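Local coordinates for protein lectin 2 (Agrocybe aegerita, PDB 4TQJ) that binds carbohydrate as a fungal lectin, recognising N-acetylglucosamine at the non-reducing end of glycans, at residues L173-G181 with R230-A241; W333-F341 with I353-L362. The protein carries 1 engineered substitution. All blocks are in the same frame, centred on the assembly; numbering follows the deposited sequence.

Interaction 1 (L173-G181 with R230-A241); sequences LRFLADVTG and RFVADLTGDGTA
Two neighbouring blades of the beta-propeller meet here through the first strands of their four-stranded repeats, 173-177 and 230-233, with Leu173, Phe175 and Ala177 turned toward Arg230 and Val232. The strand axes run nearly parallel, 12° apart and 8.2 Å at closest approach, a spacing filled by side chains. Leu173 sets its CD1 squarely over one face of the Arg230 guanidinium, 3.6 Å from Arg230 CZ, while Arg230 NE and NH1 are held by the carbonyls of His228 and Phe216. Phe175 brings its ring edge to the backbone, CE1 lying 3.5 Å from Arg230 O, and its CD1 rests on Val232 CG2. That same methyl reaches Ala177 CB, which also touches Ala241 CB at 3.8 Å.

Beyond the strands, the loops take over. Asp178 and Asp234 occupy equivalent places: OD1 of Asp178 accepts from Gly181 N, and OD1 of Asp234 from Thr236 N and Gly237 N, both from one face of its carboxylate. A water donates to Asp178 OD2, itself bonded to Gly183 N, and to Gly239 O, bridging the blades. The direct backbone link is Ala241 N to Asp178 O, 2.9 Å long with 161° at the hydrogen.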
loop_
_atom_site.group_PDB
_atom_site.type_symbol
_atom_site.label_atom_id
_atom_site.label_comp_id
_atom_site.label_asym_id
_atom_site.label_seq_id
_atom_site.Cartn_x
_atom_site.Cartn_y
_atom_site.Cartn_z
ATOM N N LEU A 173 -5.843 24.341 -23.133
ATOM C CA LEU A 173 -5.540 23.313 -22.146
ATOM C C LEU A 173 -4.804 23.917 -20.962
ATOM O O LEU A 173 -3.922 24.751 -21.132
ATOM C CB LEU A 173 -4.664 22.222 -22.760
ATOM C CG LEU A 173 -5.285 21.485 -23.956
ATOM C CD1 LEU A 173 -4.204 20.734 -24.709
ATOM C CD2 LEU A 173 -6.399 20.537 -23.488
ATOM N N ARG A 174 -5.157 23.486 -19.756
ATOM C CA ARG A 174 -4.479 23.983 -18.575
ATOM C C ARG A 174 -4.100 22.825 -17.671
ATOM O O ARG A 174 -4.964 22.119 -17.172
ATOM C CB ARG A 174 -5.351 25.013 -17.843
ATOM C CG ARG A 174 -5.353 26.400 -18.532
ATOM C CD ARG A 174 -6.566 27.234 -18.118
ATOM N NE ARG A 174 -7.795 26.644 -18.643
ATOM C CZ ARG A 174 -9.024 27.095 -18.399
ATOM N NH1 ARG A 174 -9.218 28.152 -17.622
ATOM N NH2 ARG A 174 -10.065 26.470 -18.925
ATOM N N PHE A 175 -2.796 22.646 -17.479
ATOM C CA PHE A 175 -2.260 21.514 -16.730
ATOM C C PHE A 175 -1.365 22.020 -15.600
ATOM O O PHE A 175 -1.005 23.189 -15.558
ATOM C CB PHE A 175 -1.406 20.609 -17.633
ATOM C CG PHE A 175 -2.120 20.045 -18.839
ATOM C CD1 PHE A 175 -1.379 19.643 -19.950
ATOM C CD2 PHE A 175 -3.492 19.865 -18.858
ATOM C CE1 PHE A 175 -1.992 19.100 -21.063
ATOM C CE2 PHE A 175 -4.115 19.318 -19.972
ATOM C CZ PHE A 175 -3.357 18.932 -21.075
ATOM N N LEU A 176 -0.984 21.123 -14.700
ATOM C CA LEU A 176 -0.022 21.443 -13.659
ATOM C C LEU A 176 1.114 20.441 -13.792
ATOM O O LEU A 176 0.874 19.256 -13.915
ATOM C CB LEU A 176 -0.656 21.336 -12.279
ATOM C CG LEU A 176 -1.868 22.222 -11.968
ATOM C CD1 LEU A 176 -2.509 21.795 -10.633
ATOM C CD2 LEU A 176 -1.480 23.698 -11.968
ATOM N N ALA A 177 2.347 20.929 -13.810
ATOM C CA ALA A 177 3.509 20.065 -13.948
ATOM C C ALA A 177 4.741 20.835 -13.531
ATOM O O ALA A 177 4.779 22.049 -13.639
ATOM C CB ALA A 177 3.652 19.591 -15.392
ATOM N N ASP A 178 5.760 20.130 -13.064
ATOM C CA ASP A 178 7.019 20.791 -12.780
ATOM C C ASP A 178 7.822 20.910 -14.064
ATOM O O ASP A 178 8.373 19.919 -14.548
ATOM C CB ASP A 178 7.824 20.016 -11.737
ATOM C CG ASP A 178 9.066 20.765 -11.305
ATOM O OD1 ASP A 178 9.209 21.940 -11.699
ATOM O OD2 ASP A 178 9.893 20.184 -10.581
ATOM N N VAL A 179 7.858 22.118 -14.622
ATOM C CA VAL A 179 8.666 22.390 -15.806
ATOM C C VAL A 179 9.908 23.212 -15.447
ATOM O O VAL A 179 10.901 23.183 -16.171
ATOM C CB VAL A 179 7.865 23.131 -16.895
ATOM C CG1 VAL A 179 6.656 22.316 -17.329
ATOM C CG2 VAL A 179 7.413 24.491 -16.395
ATOM N N THR A 180 9.865 23.944 -14.332
ATOM C CA THR A 180 11.010 24.781 -13.948
ATOM C C THR A 180 12.126 23.974 -13.311
ATOM O O THR A 180 13.266 24.430 -13.252
ATOM C CB THR A 180 10.639 25.894 -12.957
ATOM O OG1 THR A 180 10.215 25.311 -11.719
ATOM C CG2 THR A 180 9.546 26.791 -13.522
ATOM N N GLY A 181 11.795 22.788 -12.810
ATOM C CA GLY A 181 12.777 21.928 -12.174
ATOM C C GLY A 181 13.008 22.178 -10.691
ATOM O O GLY A 181 14.049 21.796 -10.160
ATOM N N ARG A 230 -2.699 16.822 -26.465
ATOM C CA ARG A 230 -1.394 17.292 -26.008
ATOM C C ARG A 230 -1.161 16.889 -24.562
ATOM O O ARG A 230 -2.094 16.863 -23.752
ATOM C CB ARG A 230 -1.271 18.807 -26.153
ATOM C CG ARG A 230 -0.943 19.250 -27.585
ATOM C CD ARG A 230 -1.685 20.541 -27.926
ATOM N NE ARG A 230 -3.097 20.278 -28.218
ATOM C CZ ARG A 230 -4.052 21.207 -28.232
ATOM N NH1 ARG A 230 -3.760 22.480 -27.960
ATOM N NH2 ARG A 230 -5.305 20.863 -28.508
ATOM N N PHE A 231 0.097 16.618 -24.244
ATOM C CA PHE A 231 0.470 16.099 -22.938
ATOM C C PHE A 231 1.708 16.783 -22.386
ATOM O O PHE A 231 2.557 17.274 -23.137
ATOM C CB PHE A 231 0.786 14.605 -23.044
ATOM C CG PHE A 231 -0.238 13.813 -23.786
ATOM C CD1 PHE A 231 -1.288 13.207 -23.109
ATOM C CD2 PHE A 231 -0.155 13.664 -25.158
ATOM C CE1 PHE A 231 -2.238 12.459 -23.787
ATOM C CE2 PHE A 231 -1.105 12.919 -25.855
ATOM C CZ PHE A 231 -2.148 12.306 -25.161
ATOM N N VAL A 232 1.832 16.779 -21.067
ATOM C CA VAL A 232 3.095 17.152 -20.436
ATOM C C VAL A 232 3.637 15.946 -19.689
ATOM O O VAL A 232 2.895 15.254 -19.002
ATOM C CB VAL A 232 2.944 18.364 -19.501
ATOM C CG1 VAL A 232 2.701 19.615 -20.329
ATOM C CG2 VAL A 232 1.803 18.138 -18.531
ATOM N N ALA A 233 4.926 15.679 -19.834
ATOM C CA ALA A 233 5.471 14.434 -19.314
ATOM C C ALA A 233 6.969 14.470 -19.455
ATOM O O ALA A 233 7.479 15.052 -20.402
ATOM C CB ALA A 233 4.896 13.240 -20.093
ATOM N N ASP A 234 7.681 13.856 -18.516
ATOM C CA ASP A 234 9.122 13.777 -18.619
ATOM C C ASP A 234 9.509 12.748 -19.666
ATOM O O ASP A 234 9.280 11.554 -19.473
ATOM C CB ASP A 234 9.740 13.390 -17.283
ATOM C CG ASP A 234 11.240 13.511 -17.293
ATOM O OD1 ASP A 234 11.786 13.953 -18.332
ATOM O OD2 ASP A 234 11.869 13.194 -16.259
ATOM N N LEU A 235 10.105 13.228 -20.757
ATOM C CA LEU A 235 10.552 12.389 -21.865
ATOM C C LEU A 235 12.079 12.235 -21.910
ATOM O O LEU A 235 12.609 11.583 -22.806
ATOM C CB LEU A 235 10.079 13.006 -23.193
ATOM C CG LEU A 235 8.571 13.276 -23.290
ATOM C CD1 LEU A 235 8.193 13.846 -24.665
ATOM C CD2 LEU A 235 7.766 12.033 -22.983
ATOM N N THR A 236 12.784 12.842 -20.964
ATOM C CA THR A 236 14.252 12.758 -20.958
ATOM C C THR A 236 14.819 12.158 -19.676
ATOM O O THR A 236 15.990 11.801 -19.620
ATOM C CB THR A 236 14.874 14.121 -21.132
ATOM O OG1 THR A 236 14.484 14.949 -20.029
ATOM C CG2 THR A 236 14.403 14.739 -22.451
ATOM N N GLY A 237 13.990 12.036 -18.648
ATOM C CA GLY A 237 14.461 11.463 -17.402
ATOM C C GLY A 237 15.101 12.452 -16.453
ATOM O O GLY A 237 15.532 12.056 -15.371
ATOM N N ASP A 238 15.151 13.730 -16.831
ATOM C CA ASP A 238 15.718 14.761 -15.951
ATOM C C ASP A 238 14.761 15.214 -14.852
ATOM O O ASP A 238 15.098 16.088 -14.055
ATOM C CB ASP A 238 16.204 15.976 -16.747
ATOM C CG ASP A 238 15.084 16.935 -17.111
ATOM O OD1 ASP A 238 13.902 16.545 -17.098
ATOM O OD2 ASP A 238 15.386 18.094 -17.431
ATOM N N GLY A 239 13.562 14.641 -14.819
ATOM C CA GLY A 239 12.603 14.966 -13.779
ATOM C C GLY A 239 11.729 16.180 -14.055
ATOM O O GLY A 239 10.846 16.492 -13.252
ATOM N N THR A 240 11.968 16.870 -15.172
ATOM C CA THR A 240 11.104 17.978 -15.578
ATOM C C THR A 240 10.211 17.586 -16.757
ATOM O O THR A 240 10.560 16.700 -17.559
ATOM C CB THR A 240 11.890 19.278 -15.928
ATOM O OG1 THR A 240 12.635 19.097 -17.132
ATOM C CG2 THR A 240 12.850 19.661 -14.791
ATOM N N ALA A 241 9.061 18.252 -16.852
ATOM C CA ALA A 241 8.065 17.941 -17.869
ATOM C C ALA A 241 8.397 18.511 -19.257
ATOM O O ALA A 241 8.597 19.715 -19.426
ATOM C CB ALA A 241 6.698 18.426 -17.416
HETATM O O HOH W 1 9.764 17.235 -10.354
#

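Interaction 2 (W333-F341 with I353-L362); sequences WTVSKHRRF and IIGFGEKETL
The first beta hairpin of a propeller blade, strands 339-343 and 352-356, is joined here with the loop that leads into it, and His338 of that loop reaches across to Glu358. Starting from its backbone, His338 CB lies 3.4 Å from Phe356 O. CG stands beside the backbone N, anti to the carbonyl carbon (chi1 -48°), and from there the ring runs along the turn after the second strand: CD2 packs at 3.5 Å from Gly357 C. At the tip NE2 donates to Glu358 OE1, 2.8 Å away and 166° at the hydrogen, close to the ring plane although the carboxylate is turned 76° from it. On the other side of the ring ND1 accepts from Thr334 N, and Lys337 CB covers one face.

Trp333 enters edge first. Its CH2 lies 3.5 Å from Gly355 C, and Gly355 O and Phe356 N lie in the indole plane; Gly355, with no side chain, lets the indole edge come right up to the backbone. Trp333 CB sits over a face of the Arg340 guanidinium, whose NH1 is bonded to Phe327 O.

The strands pair antiparallel, with Arg339-Phe356 and Phe341-Ile354 as hydrogen-bonded pairs flanking Arg340-Gly355. On the face carrying Phe341 and Phe356, the two rings form an edge-to-face pair: Phe341 CE2 stands over the centre of the Phe356 ring, 3.7 Å from its CE2. Cys396 and Met398 of strand 395-399 pack against this face.

Both ring nitrogens of His338 are engaged, which fixes the flip of the imidazole. The pattern is that of a neutral ring with its proton on NE2: the Glu358 carboxylate would favour that tautomer, while Thr334 N donating to ND1 would oppose a second proton.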
loop_
_atom_site.group_PDB
_atom_site.type_symbol
_atom_site.label_atom_id
_atom_site.label_comp_id
_atom_site.label_asym_id
_atom_site.label_seq_id
_atom_site.Cartn_x
_atom_site.Cartn_y
_atom_site.Cartn_z
ATOM N N TRP A 333 -14.364 -1.955 -28.771
ATOM C CA TRP A 333 -14.194 -0.950 -27.723
ATOM C C TRP A 333 -14.604 0.446 -28.196
ATOM O O TRP A 333 -14.256 0.857 -29.299
ATOM C CB TRP A 333 -12.748 -0.966 -27.206
ATOM C CG TRP A 333 -12.450 -2.231 -26.465
ATOM C CD1 TRP A 333 -12.243 -3.461 -27.007
ATOM C CD2 TRP A 333 -12.349 -2.394 -25.045
ATOM N NE1 TRP A 333 -12.018 -4.388 -26.016
ATOM C CE2 TRP A 333 -12.073 -3.758 -24.801
ATOM C CE3 TRP A 333 -12.460 -1.520 -23.955
ATOM C CZ2 TRP A 333 -11.914 -4.272 -23.516
ATOM C CZ3 TRP A 333 -12.295 -2.035 -22.669
ATOM C CH2 TRP A 333 -12.019 -3.395 -22.463
ATOM N N THR A 334 -15.356 1.167 -27.367
ATOM C CA THR A 334 -15.805 2.504 -27.728
ATOM C C THR A 334 -15.516 3.499 -26.627
ATOM O O THR A 334 -15.571 3.176 -25.430
ATOM C CB THR A 334 -17.324 2.568 -28.005
ATOM O OG1 THR A 334 -18.042 2.400 -26.775
ATOM C CG2 THR A 334 -17.738 1.498 -28.990
ATOM N N VAL A 335 -15.216 4.720 -27.040
ATOM C CA VAL A 335 -14.925 5.792 -26.105
ATOM C C VAL A 335 -16.158 6.143 -25.268
ATOM O O VAL A 335 -16.035 6.550 -24.112
ATOM C CB VAL A 335 -14.418 7.040 -26.860
ATOM C CG1 VAL A 335 -14.048 8.136 -25.892
ATOM C CG2 VAL A 335 -13.215 6.677 -27.742
ATOM N N SER A 336 -17.346 5.974 -25.846
ATOM C CA SER A 336 -18.586 6.372 -25.169
ATOM C C SER A 336 -19.074 5.407 -24.087
ATOM O O SER A 336 -19.893 5.790 -23.249
ATOM C CB SER A 336 -19.702 6.577 -26.179
ATOM O OG SER A 336 -19.956 5.370 -26.867
ATOM N N LYS A 337 -18.585 4.169 -24.094
ATOM C CA LYS A 337 -19.063 3.161 -23.155
ATOM C C LYS A 337 -17.981 2.563 -22.288
ATOM O O LYS A 337 -18.240 2.117 -21.168
ATOM C CB LYS A 337 -19.754 2.017 -23.897
ATOM C CG LYS A 337 -21.061 2.383 -24.543
ATOM C CD LYS A 337 -21.786 1.135 -25.019
ATOM C CE LYS A 337 -23.155 1.499 -25.567
ATOM N NZ LYS A 337 -23.095 2.605 -26.578
ATOM N N HIS A 338 -16.767 2.513 -22.817
ATOM C CA HIS A 338 -15.725 1.743 -22.158
ATOM C C HIS A 338 -14.613 2.648 -21.642
ATOM O O HIS A 338 -14.423 3.769 -22.129
ATOM C CB HIS A 338 -15.199 0.643 -23.091
ATOM C CG HIS A 338 -16.288 -0.148 -23.753
ATOM N ND1 HIS A 338 -16.378 -0.297 -25.121
ATOM C CD2 HIS A 338 -17.336 -0.830 -23.234
ATOM C CE1 HIS A 338 -17.436 -1.032 -25.414
ATOM N NE2 HIS A 338 -18.037 -1.366 -24.288
ATOM N N ARG A 339 -13.909 2.172 -20.623
ATOM C CA ARG A 339 -12.851 2.958 -20.013
ATOM C C ARG A 339 -11.539 2.219 -20.168
ATOM O O ARG A 339 -11.445 1.044 -19.836
ATOM C CB ARG A 339 -13.153 3.200 -18.537
ATOM C CG ARG A 339 -14.268 4.203 -18.280
ATOM C CD ARG A 339 -14.461 4.442 -16.783
ATOM N NE ARG A 339 -15.443 5.496 -16.513
ATOM C CZ ARG A 339 -16.739 5.283 -16.299
ATOM N NH1 ARG A 339 -17.217 4.052 -16.315
ATOM N NH2 ARG A 339 -17.560 6.303 -16.062
ATOM N N ARG A 340 -10.521 2.900 -20.682
ATOM C CA ARG A 340 -9.199 2.289 -20.763
ATOM C C ARG A 340 -8.137 3.108 -20.026
ATOM O O ARG A 340 -8.210 4.338 -19.984
ATOM C CB ARG A 340 -8.806 2.026 -22.220
ATOM C CG ARG A 340 -9.566 0.831 -22.829
ATOM C CD ARG A 340 -9.617 0.908 -24.348
ATOM N NE ARG A 340 -10.571 1.927 -24.789
ATOM C CZ ARG A 340 -10.815 2.216 -26.063
ATOM N NH1 ARG A 340 -10.180 1.564 -27.018
ATOM N NH2 ARG A 340 -11.694 3.155 -26.382
ATOM N N PHE A 341 -7.175 2.403 -19.432
ATOM C CA PHE A 341 -6.123 3.029 -18.645
ATOM C C PHE A 341 -4.778 2.397 -18.960
ATOM O O PHE A 341 -4.684 1.208 -19.293
ATOM C CB PHE A 341 -6.387 2.883 -17.138
ATOM C CG PHE A 341 -7.806 3.189 -16.724
ATOM C CD1 PHE A 341 -8.136 4.421 -16.200
ATOM C CD2 PHE A 341 -8.809 2.230 -16.853
ATOM C CE1 PHE A 341 -9.449 4.697 -15.800
ATOM C CE2 PHE A 341 -10.116 2.504 -16.464
ATOM C CZ PHE A 341 -10.431 3.738 -15.927
ATOM N N ILE A 353 -1.945 -2.455 -19.006
ATOM C CA ILE A 353 -3.150 -1.989 -19.665
ATOM C C ILE A 353 -4.361 -2.668 -19.070
ATOM O O ILE A 353 -4.406 -3.896 -18.967
ATOM C CB ILE A 353 -3.087 -2.222 -21.189
ATOM C CG1 ILE A 353 -2.203 -1.151 -21.841
ATOM C CG2 ILE A 353 -4.491 -2.218 -21.790
ATOM C CD1 ILE A 353 -1.599 -1.567 -23.165
ATOM N N ILE A 354 -5.333 -1.863 -18.655
ATOM C CA ILE A 354 -6.574 -2.397 -18.118
ATOM C C ILE A 354 -7.743 -1.700 -18.798
ATOM O O ILE A 354 -7.708 -0.492 -19.044
ATOM C CB ILE A 354 -6.668 -2.248 -16.581
ATOM C CG1 ILE A 354 -8.028 -2.754 -16.070
ATOM C CG2 ILE A 354 -6.479 -0.800 -16.175
ATOM C CD1 ILE A 354 -8.131 -2.830 -14.540
ATOM N N GLY A 355 -8.767 -2.473 -19.126
ATOM C CA GLY A 355 -9.912 -1.938 -19.843
ATOM C C GLY A 355 -11.205 -2.406 -19.221
ATOM O O GLY A 355 -11.389 -3.604 -19.023
ATOM N N PHE A 356 -12.085 -1.461 -18.894
ATOM C CA PHE A 356 -13.411 -1.786 -18.388
ATOM C C PHE A 356 -14.331 -1.948 -19.594
ATOM O O PHE A 356 -14.777 -0.958 -20.171
ATOM C CB PHE A 356 -13.948 -0.676 -17.474
ATOM C CG PHE A 356 -13.093 -0.413 -16.239
ATOM C CD1 PHE A 356 -12.016 -1.223 -15.921
ATOM C CD2 PHE A 356 -13.376 0.661 -15.410
ATOM C CE1 PHE A 356 -11.236 -0.966 -14.784
ATOM C CE2 PHE A 356 -12.599 0.928 -14.288
ATOM C CZ PHE A 356 -11.524 0.110 -13.979
ATOM N N GLY A 357 -14.596 -3.192 -19.976
ATOM C CA GLY A 357 -15.318 -3.488 -21.208
ATOM C C GLY A 357 -16.832 -3.548 -21.086
ATOM O O GLY A 357 -17.416 -2.989 -20.163
ATOM N N GLU A 358 -17.472 -4.213 -22.043
ATOM C CA GLU A 358 -18.928 -4.294 -22.066
ATOM C C GLU A 358 -19.444 -5.073 -20.859
ATOM O O GLU A 358 -20.345 -4.618 -20.164
ATOM C CB GLU A 358 -19.421 -4.950 -23.367
ATOM C CG GLU A 358 -20.921 -4.848 -23.579
ATOM C CD GLU A 358 -21.379 -3.459 -23.992
ATOM O OE1 GLU A 358 -20.557 -2.523 -24.027
ATOM O OE2 GLU A 358 -22.574 -3.297 -24.294
ATOM N N LYS A 359 -18.855 -6.239 -20.618
ATOM C CA LYS A 359 -19.317 -7.144 -19.568
ATOM C C LYS A 359 -18.171 -7.627 -18.677
ATOM O O LYS A 359 -18.400 -8.288 -17.659
ATOM C CB LYS A 359 -20.001 -8.362 -20.197
ATOM C CG LYS A 359 -20.879 -8.036 -21.402
ATOM C CD LYS A 359 -21.927 -6.960 -21.091
ATOM C CE LYS A 359 -23.191 -7.546 -20.494
ATOM N NZ LYS A 359 -23.808 -8.582 -21.386
ATOM N N GLU A 360 -16.942 -7.305 -19.072
ATOM C CA GLU A 360 -15.757 -7.742 -18.349
ATOM C C GLU A 360 -14.715 -6.634 -18.224
ATOM O O GLU A 360 -14.592 -5.779 -19.100
ATOM C CB GLU A 360 -15.101 -8.921 -19.071
ATOM C CG GLU A 360 -15.743 -10.262 -18.849
ATOM C CD GLU A 360 -14.899 -11.377 -19.426
ATOM O OE1 GLU A 360 -14.762 -11.428 -20.666
ATOM O OE2 GLU A 360 -14.357 -12.190 -18.645
ATOM N N THR A 361 -13.956 -6.676 -17.137
ATOM C CA THR A 361 -12.754 -5.866 -16.991
ATOM C C THR A 361 -11.539 -6.724 -17.337
ATOM O O THR A 361 -11.268 -7.726 -16.676
ATOM C CB THR A 361 -12.616 -5.340 -15.560
ATOM O OG1 THR A 361 -13.591 -4.310 -15.339
ATOM C CG2 THR A 361 -11.212 -4.780 -15.326
ATOM N N LEU A 362 -10.824 -6.338 -18.391
ATOM C CA LEU A 362 -9.701 -7.115 -18.895
ATOM C C LEU A 362 -8.378 -6.419 -18.639
ATOM O O LEU A 362 -8.316 -5.199 -18.478
ATOM C CB LEU A 362 -9.845 -7.347 -20.396
ATOM C CG LEU A 362 -11.156 -7.973 -20.869
ATOM C CD1 LEU A 362 -11.082 -8.202 -22.375
ATOM C CD2 LEU A 362 -11.399 -9.267 -20.142
#

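Overall arrangement
Both contacts belong to the same beta-propeller but lie on opposite sides of the chain's centre, their own centres 28 Å apart and their nearest atoms about 11 Å. Interaction 1 closes along the chain before interaction 2 opens. They differ in kind: interaction 1 joins strands 173-177 and 230-233 and the loops after them, from two successive blades, whereas interaction 2 is internal to one blade, pairing its first two strands and bringing in the loop before them. Interaction 1 lies nearer the middle of the chain, 13 Å from its centre against 17 Å for interaction 2. One arrangement recurs in three blades: NH1 of Arg174, Arg230 and Arg340 is bonded to the carbonyl of Phe160, Phe216 and Phe327 respectively.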